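Local coordinates for lipoxygenase (PDB 5EK8), which binds a non-heme iron and, as a 9R-lipoxygenase, probably inserts both atoms of molecular oxygen into polyunsaturated fatty acids, at residues Tyr140-Gly145 and Leu158-Trp163; Pro260-Arg265 and Tyr513-Thr518; Gln272-Phe277 and Glu294-Leu299. All blocks are in the same frame, centred on the assembly; numbering follows the deposited sequence.

Overall arrangement
Interaction 1 stands apart from the other two: its centre is 51 Å from that of interaction 2 and 57 Å from that of interaction 3, across the centre of the chain. It is a surface contact between edge strands of two different sheets, made by apolar side chains. Interactions 2 and 3 have centres only 9 Å apart and belong to one antiparallel sheet, in which strands 264-266 and 272-277 are neighbours. Both are therefore built on backbone hydrogen bonds. They differ in depth: 260-265 with 513-518 is partly buried and adds aromatic edges and faces, whereas 272-277 with 294-299 is largely buried and contains a salt bridge.

Interaction 1: Tyr140-Gly145 and Leu158-Trp163; sequences YIIKGG and LTVPYW
Y140 and I142 of strand 132-143 pack against L158 and V160 of strand 152-160 and P161 just after it, joining two sheets of a beta-sandwich consistent with the PLAT domain of this lipoxygenase. The short strand segments run nearly antiparallel, but their axes stay 9.1 Å apart. That spacing is too wide for backbone pairing, and side chains alone span it.

Aliphatic contacts make up one group. I142 presents two branches to L158, whose CD1 lies 3.5 Å from I142 CG2 and 3.7 Å from I142 CD1. Beside them, the Y140 and V160 side chains run antiparallel alongside one another, with V160 CG1 3.9 Å from Y140 CB and reaching the ring obliquely.

The other group is a CH-pi contact. CG of Y140 stands anti to the backbone N (chi1 -162°), and chi2 (69°) turns one face of the ring to P161, the two side chains being roughly perpendicular. P161 is the centre of an inverse gamma turn, whose closing bond from Y162 N to V160 O is weak. An alanine at Y140 would probably leave P161 without its aromatic partner and open a gap beside V160 CG1. P161 CD sits 3.8 Å from the centroid of the Y140 ring and 19° off its normal, displaced toward the rim, while P161 CG approaches Y140 CE1 to 3.5 Å.

Interaction 2: Pro260-Arg265 and Tyr513-Thr518; sequences PCLLKR and YEWYDT
R265 and E514 form the hydrogen-bonded pair of an antiparallel ladder that adds strand 513-515 to strand 264-266, at one end of the sheet containing both. R265 N donates to E514 O at 2.8 Å, with a bent N-H...O angle of 141°, and E514 N returns a straighter bond to R265 O (168°). K264 and W515 follow as a non-hydrogen-bonded pair with diverging side chains. Beyond it the backbone gains one more link, from Y516 N to L263 O at 3.1 Å, in the plane of that carbonyl.

Each of the three rings meets a backbone carbonyl oxygen at its edge, and W515 also takes the aliphatic part of K264 over one face: K264 CG lies 3.9 Å from the centroid of the six-membered ring, offset toward the rim. L262 O lies in the same ring's plane, at the edge near CZ3. With CG between the backbone N and the carbonyl carbon (chi1 89°), Y516 holds CG 3.8 Å from L263 O; its ring meets that oxygen at the edge, in plane, while D517 CB covers the centre of one face. L262 CD2 fits between the two rings, 3.8 Å from W515 CE3 and 3.8 Å from Y516 CD2. The Y513 ring directs its edge to the backbone of K264, with CD1 3.4 Å from K264 O.

The polar ends have partners beyond the two segments: K264 NZ has D510 and N508, R265 NE has P270 O, E514 has K267 and Y516 OH has Q444 O. With K264 NZ 5.6 Å from the W515 ring centroid, cation-pi attraction is weak at most. The chemistry implies that backbone bonds fix the register, ring contacts fill the sides, and salt bridges and hydrogen bonds of the side-chain ends tie this pair to residues outside it.

Interaction 3: Gln272-Phe277 and Glu294-Leu299; sequences QFKMSF and EAYFVL
F273 and M275 pair with F297 and A295 as hydrogen-bonded antiparallel partners, the two strand axes approaching to 4.4 Å at 159° between their directions. Four backbone bonds carry the ladder, each close to 2.9 Å, as between F273 N and F297 O. K274 with Y296 and S276 with E294 occupy the non-hydrogen-bonded positions.

The face bearing K274, S276, E294 and Y296 is polar. E294 OE2 is gripped by two donors: K274 NZ at 2.7 Å, as a salt bridge, and S276 OG, also at 2.7 Å. They approach differently, since E294 OE2 receives S276 OG on its anti lone pair whereas K274 NZ meets it from well above the carboxylate plane. The K274 chain starts with CG between the backbone N and the carbonyl carbon (chi1 72°), and a bend at chi3 (-64°) turns CE back beside E294 and Y296. There it lies alongside the Y296 ring, K274 CE 3.8 Å from Y296 CE1, with the two side chains running in a common direction. K274 NZ also bridges to D510, and E294 OE1 to R328. This chain of opposite charges is likely to keep the buried lysine and glutamate ionised.

The opposite face, with F273, M275, A295 and F297, is apolar. F273 CE2 rests obliquely against L299 CB at 4.0 Å, and the CB atoms of F273 and F297 lie 4.3 Å apart. A295 packs on F346 of helix 337-377, which also supplies the iron ligands H359 and H364. Strands 264-266, 272-277, 291-300, 303-313 and 329-331 lie side by side in chain order, and the pair described here is the second step of that antiparallel beta meander.

Interaction 1: Tyr140-Gly145 and Leu158-Trp163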
loop_
_atom_site.group_PDB
_atom_site.type_symbol
_atom_site.label_atom_id
_atom_site.label_comp_id
_atom_site.label_asym_id
_atom_site.label_seq_id
_atom_site.Cartn_x
_atom_site.Cartn_y
_atom_site.Cartn_z
ATOM N N TYR A 140 -24.988 -5.234 -0.841
ATOM C CA TYR A 140 -25.872 -4.783 0.239
ATOM C C TYR A 140 -27.287 -5.329 0.084
ATOM O O TYR A 140 -27.690 -5.712 -1.007
ATOM C CB TYR A 140 -25.903 -3.250 0.294
ATOM C CG TYR A 140 -26.427 -2.667 1.593
ATOM C CD1 TYR A 140 -25.705 -2.788 2.777
ATOM C CD2 TYR A 140 -27.631 -1.968 1.630
ATOM C CE1 TYR A 140 -26.177 -2.242 3.966
ATOM C CE2 TYR A 140 -28.109 -1.417 2.810
ATOM C CZ TYR A 140 -27.380 -1.559 3.973
ATOM O OH TYR A 140 -27.863 -1.013 5.141
ATOM N N ILE A 141 -28.041 -5.376 1.177
ATOM C CA ILE A 141 -29.434 -5.812 1.100
ATOM C C ILE A 141 -30.380 -4.862 1.835
ATOM O O ILE A 141 -30.178 -4.545 3.006
ATOM C CB ILE A 141 -29.626 -7.235 1.668
ATOM C CG1 ILE A 141 -28.731 -8.241 0.944
ATOM C CG2 ILE A 141 -31.073 -7.666 1.538
ATOM C CD1 ILE A 141 -28.796 -9.631 1.530
ATOM N N ILE A 142 -31.410 -4.412 1.129
ATOM C CA ILE A 142 -32.431 -3.553 1.705
ATOM C C ILE A 142 -33.770 -4.271 1.754
ATOM O O ILE A 142 -34.194 -4.866 0.765
ATOM C CB ILE A 142 -32.590 -2.263 0.898
ATOM C CG1 ILE A 142 -31.238 -1.560 0.756
ATOM C CG2 ILE A 142 -33.617 -1.366 1.552
ATOM C CD1 ILE A 142 -31.252 -0.395 -0.203
ATOM N N LYS A 143 -34.440 -4.222 2.900
ATOM C CA LYS A 143 -35.741 -4.870 3.026
ATOM C C LYS A 143 -36.855 -3.953 2.535
ATOM O O LYS A 143 -36.933 -2.787 2.926
ATOM C CB LYS A 143 -35.990 -5.300 4.474
ATOM C CG LYS A 143 -35.097 -6.451 4.912
ATOM C CD LYS A 143 -35.033 -6.592 6.422
ATOM C CE LYS A 143 -34.038 -7.674 6.817
ATOM N NZ LYS A 143 -33.769 -7.675 8.278
ATOM N N GLY A 144 -37.705 -4.485 1.660
ATOM C CA GLY A 144 -38.809 -3.730 1.101
ATOM C C GLY A 144 -40.152 -4.203 1.625
ATOM O O GLY A 144 -40.217 -5.030 2.538
ATOM N N GLY A 145 -41.224 -3.682 1.038
ATOM C CA GLY A 145 -42.574 -3.967 1.494
ATOM C C GLY A 145 -42.997 -5.417 1.365
ATOM O O GLY A 145 -42.468 -6.167 0.542
ATOM N N LEU A 158 -32.916 5.872 -0.715
ATOM C CA LEU A 158 -32.255 5.158 0.368
ATOM C C LEU A 158 -30.752 5.368 0.290
ATOM O O LEU A 158 -30.217 5.661 -0.780
ATOM C CB LEU A 158 -32.581 3.667 0.308
ATOM C CG LEU A 158 -34.066 3.311 0.259
ATOM C CD1 LEU A 158 -34.236 1.811 0.094
ATOM C CD2 LEU A 158 -34.787 3.815 1.506
ATOM N N THR A 159 -30.074 5.219 1.423
ATOM C CA THR A 159 -28.621 5.326 1.451
ATOM C C THR A 159 -27.985 3.947 1.549
ATOM O O THR A 159 -28.545 3.033 2.154
ATOM C CB THR A 159 -28.128 6.201 2.624
ATOM O OG1 THR A 159 -28.639 5.690 3.860
ATOM C CG2 THR A 159 -28.583 7.646 2.448
ATOM N N VAL A 160 -26.812 3.804 0.939
ATOM C CA VAL A 160 -26.079 2.547 0.961
ATOM C C VAL A 160 -24.643 2.778 1.416
ATOM O O VAL A 160 -23.944 3.618 0.856
ATOM C CB VAL A 160 -26.070 1.866 -0.429
ATOM C CG1 VAL A 160 -25.294 0.548 -0.378
ATOM C CG2 VAL A 160 -27.498 1.643 -0.931
ATOM N N PRO A 161 -24.201 2.037 2.441
ATOM C CA PRO A 161 -22.813 2.139 2.902
ATOM C C PRO A 161 -21.850 1.390 1.985
ATOM O O PRO A 161 -21.246 0.399 2.399
ATOM C CB PRO A 161 -22.862 1.502 4.291
ATOM C CG PRO A 161 -23.955 0.503 4.189
ATOM C CD PRO A 161 -24.986 1.097 3.261
ATOM N N TYR A 162 -21.711 1.866 0.752
ATOM C CA TYR A 162 -20.827 1.228 -0.212
ATOM C C TYR A 162 -19.438 1.858 -0.190
ATOM O O TYR A 162 -19.262 3.014 -0.585
ATOM C CB TYR A 162 -21.420 1.309 -1.618
ATOM C CG TYR A 162 -20.671 0.487 -2.641
ATOM C CD1 TYR A 162 -19.874 1.098 -3.605
ATOM C CD2 TYR A 162 -20.752 -0.908 -2.637
ATOM C CE1 TYR A 162 -19.185 0.349 -4.541
ATOM C CE2 TYR A 162 -20.066 -1.671 -3.575
ATOM C CZ TYR A 162 -19.283 -1.035 -4.523
ATOM O OH TYR A 162 -18.596 -1.768 -5.462
ATOM N N TRP A 163 -18.457 1.076 0.258
ATOM C CA TRP A 163 -17.077 1.532 0.427
ATOM C C TRP A 163 -16.999 2.855 1.174
ATOM O O TRP A 163 -16.464 3.832 0.653
ATOM C CB TRP A 163 -16.384 1.660 -0.931
ATOM C CG TRP A 163 -15.928 0.350 -1.496
ATOM C CD1 TRP A 163 -16.714 -0.645 -2.000
ATOM C CD2 TRP A 163 -14.576 -0.107 -1.616
ATOM N NE1 TRP A 163 -15.935 -1.695 -2.427
ATOM C CE2 TRP A 163 -14.619 -1.388 -2.203
ATOM C CE3 TRP A 163 -13.333 0.443 -1.286
ATOM C CZ2 TRP A 163 -13.468 -2.127 -2.465
ATOM C CZ3 TRP A 163 -12.189 -0.296 -1.549
ATOM C CH2 TRP A 163 -12.265 -1.565 -2.133
#

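Interaction 2: Pro260-Arg265 and Tyr513-Thr518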
loop_
_atom_site.group_PDB
_atom_site.type_symbol
_atom_site.label_atom_id
_atom_site.label_comp_id
_atom_site.label_asym_id
_atom_site.label_seq_id
_atom_site.Cartn_x
_atom_site.Cartn_y
_atom_site.Cartn_z
ATOM N N PRO A 260 15.644 4.025 -1.728
ATOM C CA PRO A 260 16.505 4.574 -2.772
ATOM C C PRO A 260 16.523 6.086 -2.658
ATOM O O PRO A 260 15.556 6.745 -3.044
ATOM C CB PRO A 260 15.840 4.105 -4.074
ATOM C CG PRO A 260 14.512 3.476 -3.665
ATOM C CD PRO A 260 14.280 3.801 -2.220
ATOM N N CYS A 261 17.615 6.620 -2.126
ATOM C CA CYS A 261 17.698 8.029 -1.764
ATOM C C CYS A 261 17.665 8.971 -2.964
ATOM O O CYS A 261 18.439 8.822 -3.906
ATOM C CB CYS A 261 18.968 8.276 -0.946
ATOM S SG CYS A 261 19.015 7.390 0.642
ATOM N N LEU A 262 16.751 9.937 -2.924
ATOM C CA LEU A 262 16.743 11.018 -3.898
ATOM C C LEU A 262 17.702 12.085 -3.396
ATOM O O LEU A 262 17.346 12.910 -2.559
ATOM C CB LEU A 262 15.331 11.582 -4.091
ATOM C CG LEU A 262 15.020 12.351 -5.379
ATOM C CD1 LEU A 262 13.518 12.424 -5.594
ATOM C CD2 LEU A 262 15.595 13.747 -5.341
ATOM N N LEU A 263 18.928 12.052 -3.905
ATOM C CA LEU A 263 20.009 12.873 -3.368
ATOM C C LEU A 263 19.862 14.373 -3.624
ATOM O O LEU A 263 19.148 14.808 -4.528
ATOM C CB LEU A 263 21.349 12.399 -3.936
ATOM C CG LEU A 263 21.827 11.005 -3.529
ATOM C CD1 LEU A 263 23.265 10.826 -3.961
ATOM C CD2 LEU A 263 21.685 10.783 -2.031
ATOM N N LYS A 264 20.554 15.158 -2.808
ATOM C CA LYS A 264 20.647 16.591 -3.025
ATOM C C LYS A 264 21.998 16.916 -3.655
ATOM O O LYS A 264 23.040 16.458 -3.193
ATOM C CB LYS A 264 20.453 17.357 -1.714
ATOM C CG LYS A 264 19.109 17.087 -1.049
ATOM C CD LYS A 264 18.771 18.113 0.027
ATOM C CE LYS A 264 19.514 17.850 1.325
ATOM N NZ LYS A 264 19.024 18.731 2.427
ATOM N N ARG A 265 21.954 17.686 -4.734
ATOM C CA ARG A 265 23.131 18.125 -5.462
ATOM C C ARG A 265 23.491 19.543 -5.036
ATOM O O ARG A 265 22.611 20.345 -4.718
ATOM C CB ARG A 265 22.864 18.056 -6.968
ATOM C CG ARG A 265 24.083 18.184 -7.856
ATOM C CD ARG A 265 23.715 17.829 -9.291
ATOM N NE ARG A 265 24.893 17.604 -10.123
ATOM C CZ ARG A 265 24.861 17.051 -11.332
ATOM N NH1 ARG A 265 23.705 16.658 -11.850
ATOM N NH2 ARG A 265 25.987 16.884 -12.021
ATOM N N TYR A 513 22.426 23.286 -1.189
ATOM C CA TYR A 513 21.995 22.072 -1.871
ATOM C C TYR A 513 20.540 22.127 -2.311
ATOM O O TYR A 513 19.693 22.695 -1.625
ATOM C CB TYR A 513 22.206 20.858 -0.968
ATOM C CG TYR A 513 23.639 20.393 -0.874
ATOM C CD1 TYR A 513 24.091 19.334 -1.654
ATOM C CD2 TYR A 513 24.537 21.000 -0.005
ATOM C CE1 TYR A 513 25.394 18.889 -1.576
ATOM C CE2 TYR A 513 25.854 20.559 0.080
ATOM C CZ TYR A 513 26.273 19.501 -0.711
ATOM O OH TYR A 513 27.570 19.045 -0.648
ATOM N N GLU A 514 20.263 21.523 -3.462
ATOM C CA GLU A 514 18.899 21.385 -3.950
ATOM C C GLU A 514 18.659 19.938 -4.355
ATOM O O GLU A 514 19.603 19.223 -4.641
ATOM C CB GLU A 514 18.647 22.319 -5.134
ATOM C CG GLU A 514 17.208 22.780 -5.233
ATOM C CD GLU A 514 16.723 23.405 -3.937
ATOM O OE1 GLU A 514 17.166 24.533 -3.620
ATOM O OE2 GLU A 514 15.912 22.759 -3.233
ATOM N N TRP A 515 17.407 19.496 -4.373
ATOM C CA TRP A 515 17.115 18.158 -4.871
ATOM C C TRP A 515 17.593 18.042 -6.319
ATOM O O TRP A 515 17.250 18.873 -7.158
ATOM C CB TRP A 515 15.623 17.851 -4.765
ATOM C CG TRP A 515 15.079 17.962 -3.368
ATOM C CD1 TRP A 515 14.299 18.964 -2.873
ATOM C CD2 TRP A 515 15.276 17.038 -2.288
ATOM N NE1 TRP A 515 13.995 18.721 -1.556
ATOM C CE2 TRP A 515 14.587 17.549 -1.171
ATOM C CE3 TRP A 515 15.968 15.831 -2.159
ATOM C CZ2 TRP A 515 14.565 16.893 0.058
ATOM C CZ3 TRP A 515 15.948 15.183 -0.937
ATOM C CH2 TRP A 515 15.249 15.714 0.154
ATOM N N TYR A 516 18.395 17.024 -6.604
ATOM C CA TYR A 516 19.023 16.902 -7.914
ATOM C C TYR A 516 17.991 16.669 -9.012
ATOM O O TYR A 516 18.236 16.978 -10.176
ATOM C CB TYR A 516 20.054 15.767 -7.906
ATOM C CG TYR A 516 19.491 14.409 -8.275
ATOM C CD1 TYR A 516 19.628 13.906 -9.560
ATOM C CD2 TYR A 516 18.819 13.636 -7.339
ATOM C CE1 TYR A 516 19.110 12.670 -9.903
ATOM C CE2 TYR A 516 18.300 12.400 -7.672
ATOM C CZ TYR A 516 18.450 11.921 -8.955
ATOM O OH TYR A 516 17.935 10.693 -9.297
ATOM N N ASP A 517 16.846 16.108 -8.636
ATOM C CA ASP A 517 15.757 15.848 -9.573
ATOM C C ASP A 517 14.437 16.207 -8.899
ATOM O O ASP A 517 14.218 15.853 -7.742
ATOM C CB ASP A 517 15.763 14.379 -10.019
ATOM C CG ASP A 517 14.877 14.126 -11.229
ATOM O OD1 ASP A 517 13.650 13.965 -11.052
ATOM O OD2 ASP A 517 15.414 14.075 -12.356
ATOM N N THR A 518 13.558 16.907 -9.607
ATOM C CA THR A 518 12.343 17.420 -8.977
ATOM C C THR A 518 11.056 16.785 -9.490
ATOM O O THR A 518 9.966 17.146 -9.047
ATOM C CB THR A 518 12.225 18.950 -9.153
ATOM O OG1 THR A 518 12.493 19.302 -10.517
ATOM C CG2 THR A 518 13.211 19.668 -8.246
#

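Interaction 3: Gln272-Phe277 and Glu294-Leu299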
loop_
_atom_site.group_PDB
_atom_site.type_symbol
_atom_site.label_atom_id
_atom_site.label_comp_id
_atom_site.label_asym_id
_atom_site.label_seq_id
_atom_site.Cartn_x
_atom_site.Cartn_y
_atom_site.Cartn_z
ATOM N N GLN A 272 29.184 17.440 -6.087
ATOM C CA GLN A 272 28.948 17.173 -4.673
ATOM C C GLN A 272 27.490 16.820 -4.428
ATOM O O GLN A 272 26.588 17.445 -4.980
ATOM C CB GLN A 272 29.353 18.374 -3.818
ATOM C CG GLN A 272 30.849 18.497 -3.614
ATOM C CD GLN A 272 31.404 17.391 -2.742
ATOM O OE1 GLN A 272 30.727 16.896 -1.838
ATOM N NE2 GLN A 272 32.641 16.987 -3.015
ATOM N N PHE A 273 27.273 15.799 -3.605
ATOM C CA PHE A 273 25.940 15.295 -3.305
ATOM C C PHE A 273 25.809 15.070 -1.810
ATOM O O PHE A 273 26.809 15.027 -1.096
ATOM C CB PHE A 273 25.657 13.988 -4.054
ATOM C CG PHE A 273 25.425 14.162 -5.529
ATOM C CD1 PHE A 273 24.140 14.164 -6.043
ATOM C CD2 PHE A 273 26.490 14.312 -6.401
ATOM C CE1 PHE A 273 23.922 14.315 -7.399
ATOM C CE2 PHE A 273 26.277 14.468 -7.760
ATOM C CZ PHE A 273 24.991 14.469 -8.259
ATOM N N LYS A 274 24.576 14.930 -1.342
ATOM C CA LYS A 274 24.329 14.631 0.060
ATOM C C LYS A 274 22.916 14.125 0.291
ATOM O O LYS A 274 22.032 14.300 -0.551
ATOM C CB LYS A 274 24.576 15.860 0.934
ATOM C CG LYS A 274 23.524 16.941 0.790
ATOM C CD LYS A 274 23.716 18.044 1.815
ATOM C CE LYS A 274 23.532 17.534 3.227
ATOM N NZ LYS A 274 23.495 18.664 4.205
ATOM N N MET A 275 22.721 13.478 1.436
ATOM C CA MET A 275 21.400 13.054 1.873
ATOM C C MET A 275 21.235 13.344 3.365
ATOM O O MET A 275 22.118 13.047 4.175
ATOM C CB MET A 275 21.174 11.571 1.578
ATOM C CG MET A 275 19.759 11.074 1.880
ATOM S SD MET A 275 18.534 11.406 0.591
ATOM C CE MET A 275 18.015 13.079 0.978
ATOM N N SER A 276 20.103 13.945 3.713
ATOM C CA SER A 276 19.882 14.429 5.064
ATOM C C SER A 276 18.723 13.717 5.734
ATOM O O SER A 276 17.632 13.605 5.170
ATOM C CB SER A 276 19.612 15.938 5.057
ATOM O OG SER A 276 20.642 16.653 4.397
ATOM N N PHE A 277 18.966 13.250 6.949
ATOM C CA PHE A 277 17.891 12.788 7.804
ATOM C C PHE A 277 17.943 13.550 9.122
ATOM O O PHE A 277 18.842 13.340 9.939
ATOM C CB PHE A 277 17.983 11.280 8.028
ATOM C CG PHE A 277 17.782 10.475 6.774
ATOM C CD1 PHE A 277 16.578 10.528 6.087
ATOM C CD2 PHE A 277 18.796 9.663 6.283
ATOM C CE1 PHE A 277 16.389 9.797 4.935
ATOM C CE2 PHE A 277 18.614 8.926 5.131
ATOM C CZ PHE A 277 17.408 8.989 4.456
ATOM N N GLU A 294 23.794 13.094 8.165
ATOM C CA GLU A 294 23.888 13.600 6.808
ATOM C C GLU A 294 25.082 12.968 6.113
ATOM O O GLU A 294 26.208 13.047 6.602
ATOM C CB GLU A 294 23.992 15.127 6.812
ATOM C CG GLU A 294 22.833 15.800 7.537
ATOM C CD GLU A 294 22.780 17.300 7.317
ATOM O OE1 GLU A 294 23.389 18.042 8.123
ATOM O OE2 GLU A 294 22.124 17.731 6.341
ATOM N N ALA A 295 24.832 12.321 4.981
ATOM C CA ALA A 295 25.907 11.659 4.251
ATOM C C ALA A 295 26.258 12.450 3.009
ATOM O O ALA A 295 25.386 12.822 2.242
ATOM C CB ALA A 295 25.521 10.235 3.881
ATOM N N TYR A 296 27.542 12.703 2.821
ATOM C CA TYR A 296 28.023 13.469 1.689
ATOM C C TYR A 296 28.746 12.542 0.727
ATOM O O TYR A 296 29.475 11.637 1.145
ATOM C CB TYR A 296 28.947 14.593 2.154
ATOM C CG TYR A 296 28.278 15.596 3.065
ATOM C CD1 TYR A 296 27.898 16.846 2.591
ATOM C CD2 TYR A 296 28.020 15.293 4.397
ATOM C CE1 TYR A 296 27.286 17.769 3.418
ATOM C CE2 TYR A 296 27.404 16.203 5.232
ATOM C CZ TYR A 296 27.040 17.446 4.740
ATOM O OH TYR A 296 26.426 18.359 5.575
ATOM N N PHE A 297 28.533 12.764 -0.564
ATOM C CA PHE A 297 29.146 11.943 -1.600
ATOM C C PHE A 297 29.750 12.839 -2.668
ATOM O O PHE A 297 29.354 13.986 -2.812
ATOM C CB PHE A 297 28.120 10.997 -2.229
ATOM C CG PHE A 297 27.305 10.230 -1.225
ATOM C CD1 PHE A 297 27.692 8.961 -0.821
ATOM C CD2 PHE A 297 26.151 10.778 -0.684
ATOM C CE1 PHE A 297 26.943 8.252 0.100
ATOM C CE2 PHE A 297 25.398 10.074 0.241
ATOM C CZ PHE A 297 25.796 8.807 0.631
ATOM N N VAL A 298 30.723 12.322 -3.403
ATOM C CA VAL A 298 31.263 13.053 -4.538
ATOM C C VAL A 298 31.121 12.182 -5.785
ATOM O O VAL A 298 31.138 10.953 -5.701
ATOM C CB VAL A 298 32.742 13.456 -4.316
ATOM C CG1 VAL A 298 33.657 12.212 -4.315
ATOM C CG2 VAL A 298 33.185 14.476 -5.362
ATOM N N LEU A 299 30.946 12.822 -6.935
ATOM C CA LEU A 299 30.825 12.104 -8.195
ATOM C C LEU A 299 32.110 12.248 -8.998
ATOM O O LEU A 299 32.468 13.345 -9.427
ATOM C CB LEU A 299 29.632 12.621 -8.996
ATOM C CG LEU A 299 29.362 11.938 -10.338
ATOM C CD1 LEU A 299 28.830 10.528 -10.131
ATOM C CD2 LEU A 299 28.399 12.768 -11.172
#